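Local coordinates for CLIP-associating protein (Drosophila melanogaster, PDB 4G3A) that tracks microtubule plus ends and stabilises dynamic microtubules, supporting mitotic spindle formation and kinetochore attachment, this chain being its N-terminal TOG domain, at residues Asp46-Leu58 against Phe73-Tyr87. Numbering follows the deposited sequence.
Sequences DMGFLIDGLMPWL and FSELIKRLGSDFNAY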
ATOM      1  N   ASP A  46     -18.659  17.640  -9.328  1.00 67.99           N
ATOM      2  CA  ASP A  46     -17.237  17.844  -9.083  1.00 60.84           C
ATOM      3  C   ASP A  46     -16.691  16.629  -8.343  1.00 60.64           C
ATOM      4  O   ASP A  46     -17.126  16.324  -7.232  1.00 56.15           O
ATOM      5  CB  ASP A  46     -17.019  19.118  -8.263  1.00 65.02           C
ATOM      6  CG  ASP A  46     -15.556  19.520  -8.167  1.00 68.42           C
ATOM      7  OD1 ASP A  46     -14.674  18.640  -8.299  1.00 69.12           O
ATOM      8  OD2 ASP A  46     -15.297  20.728  -7.948  1.00 66.04           O
HETATM    9  N   MSE A  47     -15.750  15.933  -8.973  1.00 60.71           N
HETATM   10  CA  MSE A  47     -15.177  14.709  -8.414  1.00 56.53           C
HETATM   11  C   MSE A  47     -14.533  14.963  -7.055  1.00 57.09           C
HETATM   12  O   MSE A  47     -14.587  14.116  -6.165  1.00 52.44           O
HETATM   13  CB  MSE A  47     -14.166  14.110  -9.389  1.00 55.22           C
HETATM   14  CG  MSE A  47     -13.449  12.872  -8.875  1.00 52.13           C
HETATM   15 SE   MSE A  47     -14.661  11.418  -8.382  1.00 60.43          SE
HETATM   16  CE  MSE A  47     -15.308  10.932 -10.156  1.00 45.55           C
ATOM     17  N   GLY A  48     -13.939  16.142  -6.897  1.00 59.62           N
ATOM     18  CA  GLY A  48     -13.327  16.531  -5.640  1.00 55.34           C
ATOM     19  C   GLY A  48     -14.290  16.427  -4.474  1.00 52.07           C
ATOM     20  O   GLY A  48     -13.893  16.116  -3.353  1.00 52.59           O
ATOM     21  N   PHE A  49     -15.569  16.680  -4.739  1.00 49.60           N
ATOM     22  CA  PHE A  49     -16.590  16.574  -3.703  1.00 54.34           C
ATOM     23  C   PHE A  49     -16.711  15.149  -3.176  1.00 51.71           C
ATOM     24  O   PHE A  49     -16.937  14.935  -1.986  1.00 48.97           O
ATOM     25  CB  PHE A  49     -17.952  17.043  -4.219  1.00 65.22           C
ATOM     26  CG  PHE A  49     -18.098  18.533  -4.295  1.00 75.77           C
ATOM     27  CD1 PHE A  49     -17.825  19.327  -3.194  1.00 80.65           C
ATOM     28  CD2 PHE A  49     -18.539  19.137  -5.460  1.00 84.20           C
ATOM     29  CE1 PHE A  49     -17.971  20.699  -3.261  1.00 89.62           C
ATOM     30  CE2 PHE A  49     -18.688  20.507  -5.533  1.00 90.33           C
ATOM     31  CZ  PHE A  49     -18.404  21.289  -4.432  1.00 92.72           C
ATOM     32  N   LEU A  50     -16.577  14.172  -4.066  1.00 51.32           N
ATOM     33  CA  LEU A  50     -16.645  12.781  -3.639  1.00 45.22           C
ATOM     34  C   LEU A  50     -15.399  12.433  -2.844  1.00 44.41           C
ATOM     35  O   LEU A  50     -15.478  11.755  -1.818  1.00 45.94           O
ATOM     36  CB  LEU A  50     -16.806  11.835  -4.827  1.00 37.46           C
ATOM     37  CG  LEU A  50     -16.819  10.359  -4.419  1.00 42.58           C
ATOM     38  CD1 LEU A  50     -17.930  10.095  -3.415  1.00 46.61           C
ATOM     39  CD2 LEU A  50     -16.964   9.459  -5.634  1.00 36.28           C
ATOM     40  N   ILE A  51     -14.252  12.906  -3.322  1.00 49.70           N
ATOM     41  CA  ILE A  51     -12.978  12.698  -2.628  1.00 48.23           C
ATOM     42  C   ILE A  51     -13.031  13.256  -1.216  1.00 49.96           C
ATOM     43  O   ILE A  51     -12.661  12.578  -0.260  1.00 46.60           O
ATOM     44  CB  ILE A  51     -11.815  13.368  -3.362  1.00 43.19           C
ATOM     45  CG1 ILE A  51     -11.699  12.808  -4.778  1.00 40.03           C
ATOM     46  CG2 ILE A  51     -10.507  13.185  -2.571  1.00 44.43           C
ATOM     47  CD1 ILE A  51     -11.432  11.298  -4.827  1.00 43.66           C
ATOM     48  N   ASP A  52     -13.506  14.493  -1.095  1.00 58.90           N
ATOM     49  CA  ASP A  52     -13.634  15.140   0.203  1.00 59.33           C
ATOM     50  C   ASP A  52     -14.566  14.331   1.098  1.00 58.76           C
ATOM     51  O   ASP A  52     -14.309  14.171   2.290  1.00 60.43           O
ATOM     52  CB  ASP A  52     -14.156  16.570   0.049  1.00 66.29           C
ATOM     53  CG  ASP A  52     -13.228  17.453  -0.773  1.00 67.13           C
ATOM     54  OD1 ASP A  52     -12.023  17.135  -0.874  1.00 65.75           O
ATOM     55  OD2 ASP A  52     -13.709  18.471  -1.315  1.00 68.16           O
ATOM     56  N   GLY A  53     -15.643  13.817   0.511  1.00 58.15           N
ATOM     57  CA  GLY A  53     -16.627  13.048   1.257  1.00 51.61           C
ATOM     58  C   GLY A  53     -16.081  11.741   1.804  1.00 48.40           C
ATOM     59  O   GLY A  53     -16.448  11.314   2.899  1.00 42.27           O
ATOM     60  N   LEU A  54     -15.208  11.095   1.039  1.00 39.61           N
ATOM     61  CA  LEU A  54     -14.653   9.811   1.444  1.00 42.89           C
ATOM     62  C   LEU A  54     -13.675   9.969   2.612  1.00 50.98           C
ATOM     63  O   LEU A  54     -13.443   9.030   3.376  1.00 52.83           O
ATOM     64  CB  LEU A  54     -13.943   9.144   0.260  1.00 40.35           C
ATOM     65  CG  LEU A  54     -14.834   8.633  -0.871  1.00 42.08           C
ATOM     66  CD1 LEU A  54     -13.999   8.241  -2.075  1.00 38.95           C
ATOM     67  CD2 LEU A  54     -15.674   7.461  -0.393  1.00 37.49           C
HETATM   68  N   MSE A  55     -13.105  11.162   2.740  1.00 49.32           N
HETATM   69  CA  MSE A  55     -12.010  11.397   3.680  1.00 48.35           C
HETATM   70  C   MSE A  55     -12.364  11.134   5.150  1.00 49.76           C
HETATM   71  O   MSE A  55     -11.606  10.469   5.851  1.00 51.65           O
HETATM   72  CB  MSE A  55     -11.408  12.790   3.478  1.00 47.87           C
HETATM   73  CG  MSE A  55     -10.652  12.928   2.166  1.00 47.88           C
HETATM   74 SE   MSE A  55      -9.215  11.597   2.002  1.00 59.93          SE
HETATM   75  CE  MSE A  55      -8.337  11.963   3.704  1.00 57.38           C
ATOM     76  N   PRO A  56     -13.513  11.650   5.620  1.00 50.38           N
ATOM     77  CA  PRO A  56     -13.932  11.323   6.991  1.00 52.02           C
ATOM     78  C   PRO A  56     -14.175   9.826   7.204  1.00 52.02           C
ATOM     79  O   PRO A  56     -14.004   9.332   8.316  1.00 54.89           O
ATOM     80  CB  PRO A  56     -15.240  12.108   7.152  1.00 55.28           C
ATOM     81  CG  PRO A  56     -15.097  13.254   6.218  1.00 54.33           C
ATOM     82  CD  PRO A  56     -14.343  12.717   5.031  1.00 49.47           C
ATOM     83  N   TRP A  57     -14.585   9.118   6.158  1.00 46.90           N
ATOM     84  CA  TRP A  57     -14.774   7.677   6.251  1.00 41.27           C
ATOM     85  C   TRP A  57     -13.399   7.013   6.416  1.00 44.70           C
ATOM     86  O   TRP A  57     -13.181   6.174   7.294  1.00 41.20           O
ATOM     87  CB  TRP A  57     -15.435   7.152   4.974  1.00 44.46           C
ATOM     88  CG  TRP A  57     -16.888   7.532   4.791  1.00 50.02           C
ATOM     89  CD1 TRP A  57     -17.609   8.427   5.529  1.00 54.87           C
ATOM     90  CD2 TRP A  57     -17.787   7.013   3.800  1.00 51.25           C
ATOM     91  NE1 TRP A  57     -18.902   8.500   5.055  1.00 53.00           N
ATOM     92  CE2 TRP A  57     -19.037   7.640   3.997  1.00 49.92           C
ATOM     93  CE3 TRP A  57     -17.656   6.079   2.765  1.00 46.33           C
ATOM     94  CZ2 TRP A  57     -20.144   7.361   3.200  1.00 48.78           C
ATOM     95  CZ3 TRP A  57     -18.760   5.803   1.973  1.00 49.68           C
ATOM     96  CH2 TRP A  57     -19.987   6.445   2.194  1.00 46.93           C
ATOM     97  N   LEU A  58     -12.473   7.390   5.548  1.00 43.54           N
ATOM     98  CA  LEU A  58     -11.145   6.796   5.559  1.00 43.95           C
ATOM     99  C   LEU A  58     -10.425   7.105   6.869  1.00 53.40           C
ATOM    100  O   LEU A  58      -9.855   6.214   7.494  1.00 52.82           O
ATOM    101  CB  LEU A  58     -10.330   7.320   4.384  1.00 40.46           C
ATOM    102  CG  LEU A  58      -8.874   6.860   4.322  1.00 35.43           C
ATOM    103  CD1 LEU A  58      -8.828   5.362   4.134  1.00 33.55           C
ATOM    104  CD2 LEU A  58      -8.160   7.578   3.202  1.00 34.59           C
ATOM    105  N   PHE A  73     -11.981   4.170  -3.170  1.00 30.06           N
ATOM    106  CA  PHE A  73     -10.842   4.809  -3.798  1.00 30.87           C
ATOM    107  C   PHE A  73     -10.260   3.870  -4.857  1.00 28.49           C
ATOM    108  O   PHE A  73      -9.894   4.305  -5.943  1.00 30.73           O
ATOM    109  CB  PHE A  73      -9.785   5.219  -2.757  1.00 30.09           C
ATOM    110  CG  PHE A  73     -10.085   6.533  -2.059  1.00 34.52           C
ATOM    111  CD1 PHE A  73     -10.330   7.685  -2.791  1.00 30.91           C
ATOM    112  CD2 PHE A  73     -10.085   6.618  -0.674  1.00 39.79           C
ATOM    113  CE1 PHE A  73     -10.596   8.898  -2.159  1.00 38.24           C
ATOM    114  CE2 PHE A  73     -10.356   7.829  -0.029  1.00 37.69           C
ATOM    115  CZ  PHE A  73     -10.612   8.969  -0.774  1.00 37.54           C
ATOM    116  N   SER A  74     -10.164   2.582  -4.548  1.00 30.78           N
ATOM    117  CA  SER A  74      -9.667   1.637  -5.543  1.00 33.26           C
ATOM    118  C   SER A  74     -10.492   1.716  -6.834  1.00 33.41           C
ATOM    119  O   SER A  74      -9.938   1.714  -7.940  1.00 34.71           O
ATOM    120  CB  SER A  74      -9.646   0.210  -4.988  1.00 31.89           C
ATOM    121  OG  SER A  74      -8.447  -0.034  -4.265  1.00 33.21           O
ATOM    122  N   GLU A  75     -11.815   1.800  -6.696  1.00 35.55           N
ATOM    123  CA  GLU A  75     -12.685   1.873  -7.873  1.00 33.56           C
ATOM    124  C   GLU A  75     -12.497   3.171  -8.665  1.00 32.56           C
ATOM    125  O   GLU A  75     -12.461   3.148  -9.893  1.00 35.84           O
ATOM    126  CB  GLU A  75     -14.157   1.662  -7.488  1.00 32.18           C
ATOM    127  CG  GLU A  75     -14.431   0.273  -6.938  1.00 37.81           C
ATOM    128  CD  GLU A  75     -13.915  -0.832  -7.851  1.00 42.70           C
ATOM    129  OE1 GLU A  75     -14.098  -0.732  -9.089  1.00 45.72           O
ATOM    130  OE2 GLU A  75     -13.316  -1.800  -7.332  1.00 43.50           O
ATOM    131  N   LEU A  76     -12.349   4.293  -7.966  1.00 29.46           N
ATOM    132  CA  LEU A  76     -12.035   5.566  -8.625  1.00 32.13           C
ATOM    133  C   LEU A  76     -10.684   5.513  -9.338  1.00 37.78           C
ATOM    134  O   LEU A  76     -10.536   6.023 -10.455  1.00 33.80           O
ATOM    135  CB  LEU A  76     -12.038   6.722  -7.618  1.00 30.69           C
ATOM    136  CG  LEU A  76     -13.382   7.053  -6.963  1.00 39.60           C
ATOM    137  CD1 LEU A  76     -13.195   7.975  -5.766  1.00 37.83           C
ATOM    138  CD2 LEU A  76     -14.338   7.669  -7.977  1.00 39.58           C
ATOM    139  N   ILE A  77      -9.697   4.892  -8.691  1.00 36.44           N
ATOM    140  CA  ILE A  77      -8.388   4.735  -9.306  1.00 28.80           C
ATOM    141  C   ILE A  77      -8.531   3.956 -10.606  1.00 34.75           C
ATOM    142  O   ILE A  77      -7.979   4.345 -11.630  1.00 36.95           O
ATOM    143  CB  ILE A  77      -7.409   3.991  -8.379  1.00 33.67           C
ATOM    144  CG1 ILE A  77      -7.002   4.882  -7.208  1.00 32.63           C
ATOM    145  CG2 ILE A  77      -6.170   3.546  -9.140  1.00 31.79           C
ATOM    146  CD1 ILE A  77      -6.505   4.086  -6.038  1.00 33.40           C
ATOM    147  N   LYS A  78      -9.267   2.847 -10.559  1.00 31.68           N
ATOM    148  CA  LYS A  78      -9.474   2.031 -11.751  1.00 36.58           C
ATOM    149  C   LYS A  78     -10.152   2.815 -12.872  1.00 39.37           C
ATOM    150  O   LYS A  78      -9.770   2.694 -14.033  1.00 39.34           O
ATOM    151  CB  LYS A  78     -10.284   0.783 -11.418  1.00 36.89           C
ATOM    152  CG  LYS A  78      -9.555  -0.193 -10.533  1.00 44.16           C
ATOM    153  CD  LYS A  78     -10.477  -1.308 -10.121  1.00 46.97           C
ATOM    154  CE  LYS A  78      -9.955  -2.010  -8.893  1.00 47.08           C
ATOM    155  NZ  LYS A  78     -10.914  -3.067  -8.480  1.00 47.32           N
ATOM    156  N   ARG A  79     -11.145   3.629 -12.524  1.00 38.02           N
ATOM    157  CA  ARG A  79     -11.863   4.421 -13.523  1.00 43.83           C
ATOM    158  C   ARG A  79     -11.079   5.643 -13.977  1.00 47.56           C
ATOM    159  O   ARG A  79     -11.161   6.038 -15.141  1.00 49.61           O
ATOM    160  CB  ARG A  79     -13.207   4.903 -12.977  1.00 39.20           C
ATOM    161  CG  ARG A  79     -14.210   3.818 -12.720  1.00 48.80           C
ATOM    162  CD  ARG A  79     -15.503   4.439 -12.285  1.00 53.22           C
ATOM    163  NE  ARG A  79     -16.558   3.447 -12.147  1.00 56.19           N
ATOM    164  CZ  ARG A  79     -17.542   3.277 -13.022  1.00 50.03           C
ATOM    165  NH1 ARG A  79     -17.620   4.038 -14.111  1.00 47.68           N
ATOM    166  NH2 ARG A  79     -18.452   2.341 -12.804  1.00 45.13           N
ATOM    167  N   LEU A  80     -10.341   6.255 -13.053  1.00 41.14           N
ATOM    168  CA  LEU A  80      -9.689   7.538 -13.319  1.00 42.46           C
ATOM    169  C   LEU A  80      -8.273   7.407 -13.860  1.00 49.28           C
ATOM    170  O   LEU A  80      -7.787   8.291 -14.566  1.00 56.12           O
ATOM    171  CB  LEU A  80      -9.664   8.397 -12.058  1.00 36.98           C
ATOM    172  CG  LEU A  80     -10.782   9.424 -11.910  1.00 45.25           C
ATOM    173  CD1 LEU A  80     -12.121   8.794 -12.215  1.00 47.79           C
ATOM    174  CD2 LEU A  80     -10.765  10.028 -10.519  1.00 39.72           C
ATOM    175  N   GLY A  81      -7.603   6.317 -13.516  1.00 41.61           N
ATOM    176  CA  GLY A  81      -6.231   6.131 -13.950  1.00 38.89           C
ATOM    177  C   GLY A  81      -5.391   7.318 -13.529  1.00 39.77           C
ATOM    178  O   GLY A  81      -5.486   7.769 -12.390  1.00 38.64           O
ATOM    179  N   SER A  82      -4.588   7.843 -14.451  1.00 41.81           N
ATOM    180  CA  SER A  82      -3.654   8.915 -14.112  1.00 43.88           C
ATOM    181  C   SER A  82      -4.365  10.151 -13.579  1.00 44.87           C
ATOM    182  O   SER A  82      -3.772  10.955 -12.862  1.00 47.75           O
ATOM    183  CB  SER A  82      -2.743   9.271 -15.303  1.00 41.74           C
ATOM    184  OG  SER A  82      -3.471   9.844 -16.378  1.00 59.01           O
ATOM    185  N   ASP A  83      -5.640  10.308 -13.929  1.00 48.69           N
ATOM    186  CA  ASP A  83      -6.393  11.466 -13.466  1.00 51.99           C
ATOM    187  C   ASP A  83      -6.528  11.478 -11.941  1.00 48.30           C
ATOM    188  O   ASP A  83      -6.611  12.542 -11.323  1.00 46.81           O
ATOM    189  CB  ASP A  83      -7.759  11.549 -14.160  1.00 52.09           C
ATOM    190  CG  ASP A  83      -7.637  11.851 -15.648  1.00 56.89           C
ATOM    191  OD1 ASP A  83      -6.687  12.563 -16.042  1.00 54.33           O
ATOM    192  OD2 ASP A  83      -8.485  11.375 -16.428  1.00 61.56           O
ATOM    193  N   PHE A  84      -6.515  10.295 -11.336  1.00 43.52           N
ATOM    194  CA  PHE A  84      -6.601  10.184  -9.883  1.00 40.71           C
ATOM    195  C   PHE A  84      -5.440  10.871  -9.171  1.00 40.11           C
ATOM    196  O   PHE A  84      -5.544  11.210  -7.992  1.00 33.83           O
ATOM    197  CB  PHE A  84      -6.660   8.717  -9.439  1.00 40.96           C
ATOM    198  CG  PHE A  84      -6.983   8.548  -7.977  1.00 37.25           C
ATOM    199  CD1 PHE A  84      -5.975   8.500  -7.026  1.00 31.22           C
ATOM    200  CD2 PHE A  84      -8.308   8.451  -7.559  1.00 34.53           C
ATOM    201  CE1 PHE A  84      -6.275   8.355  -5.682  1.00 33.27           C
ATOM    202  CE2 PHE A  84      -8.622   8.306  -6.218  1.00 39.97           C
ATOM    203  CZ  PHE A  84      -7.613   8.255  -5.275  1.00 33.73           C
ATOM    204  N   ASN A  85      -4.334  11.075  -9.878  1.00 49.70           N
ATOM    205  CA  ASN A  85      -3.106  11.515  -9.215  1.00 49.85           C
ATOM    206  C   ASN A  85      -3.249  12.897  -8.596  1.00 50.57           C
ATOM    207  O   ASN A  85      -2.392  13.334  -7.837  1.00 52.29           O
ATOM    208  CB  ASN A  85      -1.897  11.456 -10.159  1.00 48.65           C
ATOM    209  CG  ASN A  85      -0.580  11.418  -9.411  1.00 50.66           C
ATOM    210  OD1 ASN A  85      -0.490  10.856  -8.316  1.00 42.39           O
ATOM    211  ND2 ASN A  85       0.452  12.021  -9.994  1.00 59.94           N
ATOM    212  N   ALA A  86      -4.349  13.572  -8.914  1.00 56.50           N
ATOM    213  CA  ALA A  86      -4.661  14.854  -8.300  1.00 56.00           C
ATOM    214  C   ALA A  86      -4.967  14.684  -6.815  1.00 55.78           C
ATOM    215  O   ALA A  86      -4.879  15.634  -6.042  1.00 58.90           O
ATOM    216  CB  ALA A  86      -5.840  15.504  -9.009  1.00 63.84           C
ATOM    217  N   TYR A  87      -5.325  13.469  -6.418  1.00 46.47           N
ATOM    218  CA  TYR A  87      -5.785  13.226  -5.055  1.00 43.48           C
ATOM    219  C   TYR A  87      -4.802  12.405  -4.219  1.00 42.33           C
ATOM    220  O   TYR A  87      -4.971  12.263  -3.006  1.00 38.42           O
ATOM    221  CB  TYR A  87      -7.146  12.537  -5.099  1.00 40.93           C
ATOM    222  CG  TYR A  87      -8.122  13.247  -6.009  1.00 45.59           C
ATOM    223  CD1 TYR A  87      -8.611  14.501  -5.677  1.00 43.33           C
ATOM    224  CD2 TYR A  87      -8.541  12.672  -7.205  1.00 42.17           C
ATOM    225  CE1 TYR A  87      -9.501  15.167  -6.504  1.00 54.56           C
ATOM    226  CE2 TYR A  87      -9.436  13.333  -8.041  1.00 44.86           C
ATOM    227  CZ  TYR A  87      -9.909  14.581  -7.683  1.00 54.89           C
ATOM    228  OH  TYR A  87     -10.798  15.253  -8.500  1.00 61.45           O
TER
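Phe73 pushes its ring as a knob into a hole formed by Ile51, Leu54, Met55 and Leu58. Leu54 CD1 lies over one face, 3.8 Å from the ring centroid, a CH-pi contact offset toward the rim, while Ile51 CD1 meets the ring edge at Phe73 CE1 (3.7 Å). Met55 SE, a selenomethionine selenium, approaches obliquely, 4.1 Å from Phe73 CZ. A flat, wide ring suits this place because it can touch four side chains at once.

Ile51 serves two rings along one branch. With CG1 beside the backbone N (chi1 -59°), its CG1 stands over the centre of the Tyr87 ring, 3.6 Å from the centroid and 9° off the normal, and CD1, one carbon further, reaches Phe73. The opposite face of Tyr87 carries Ala86 CB, and its OH ends 3.6 Å from Met47 CG, at the start of helix 47-58. An alanine in place of Tyr87 would probably uncover Ile51 CG1 and leave Met47 held on this side mainly by Leu76. Leu76 is a second knob, set among Met47, Leu50, Ile51 and Leu54, its CD2 3.8 Å from Met47 SE.

Helices 47-58 and 73-80 run nearly antiparallel (155°), the helical hairpin of HEAT repeat 1, and Tyr87 ties in the start of repeat 2. With no hydrogen bond or salt bridge across it, the interface relies on shape complementarity and the burial of apolar surface.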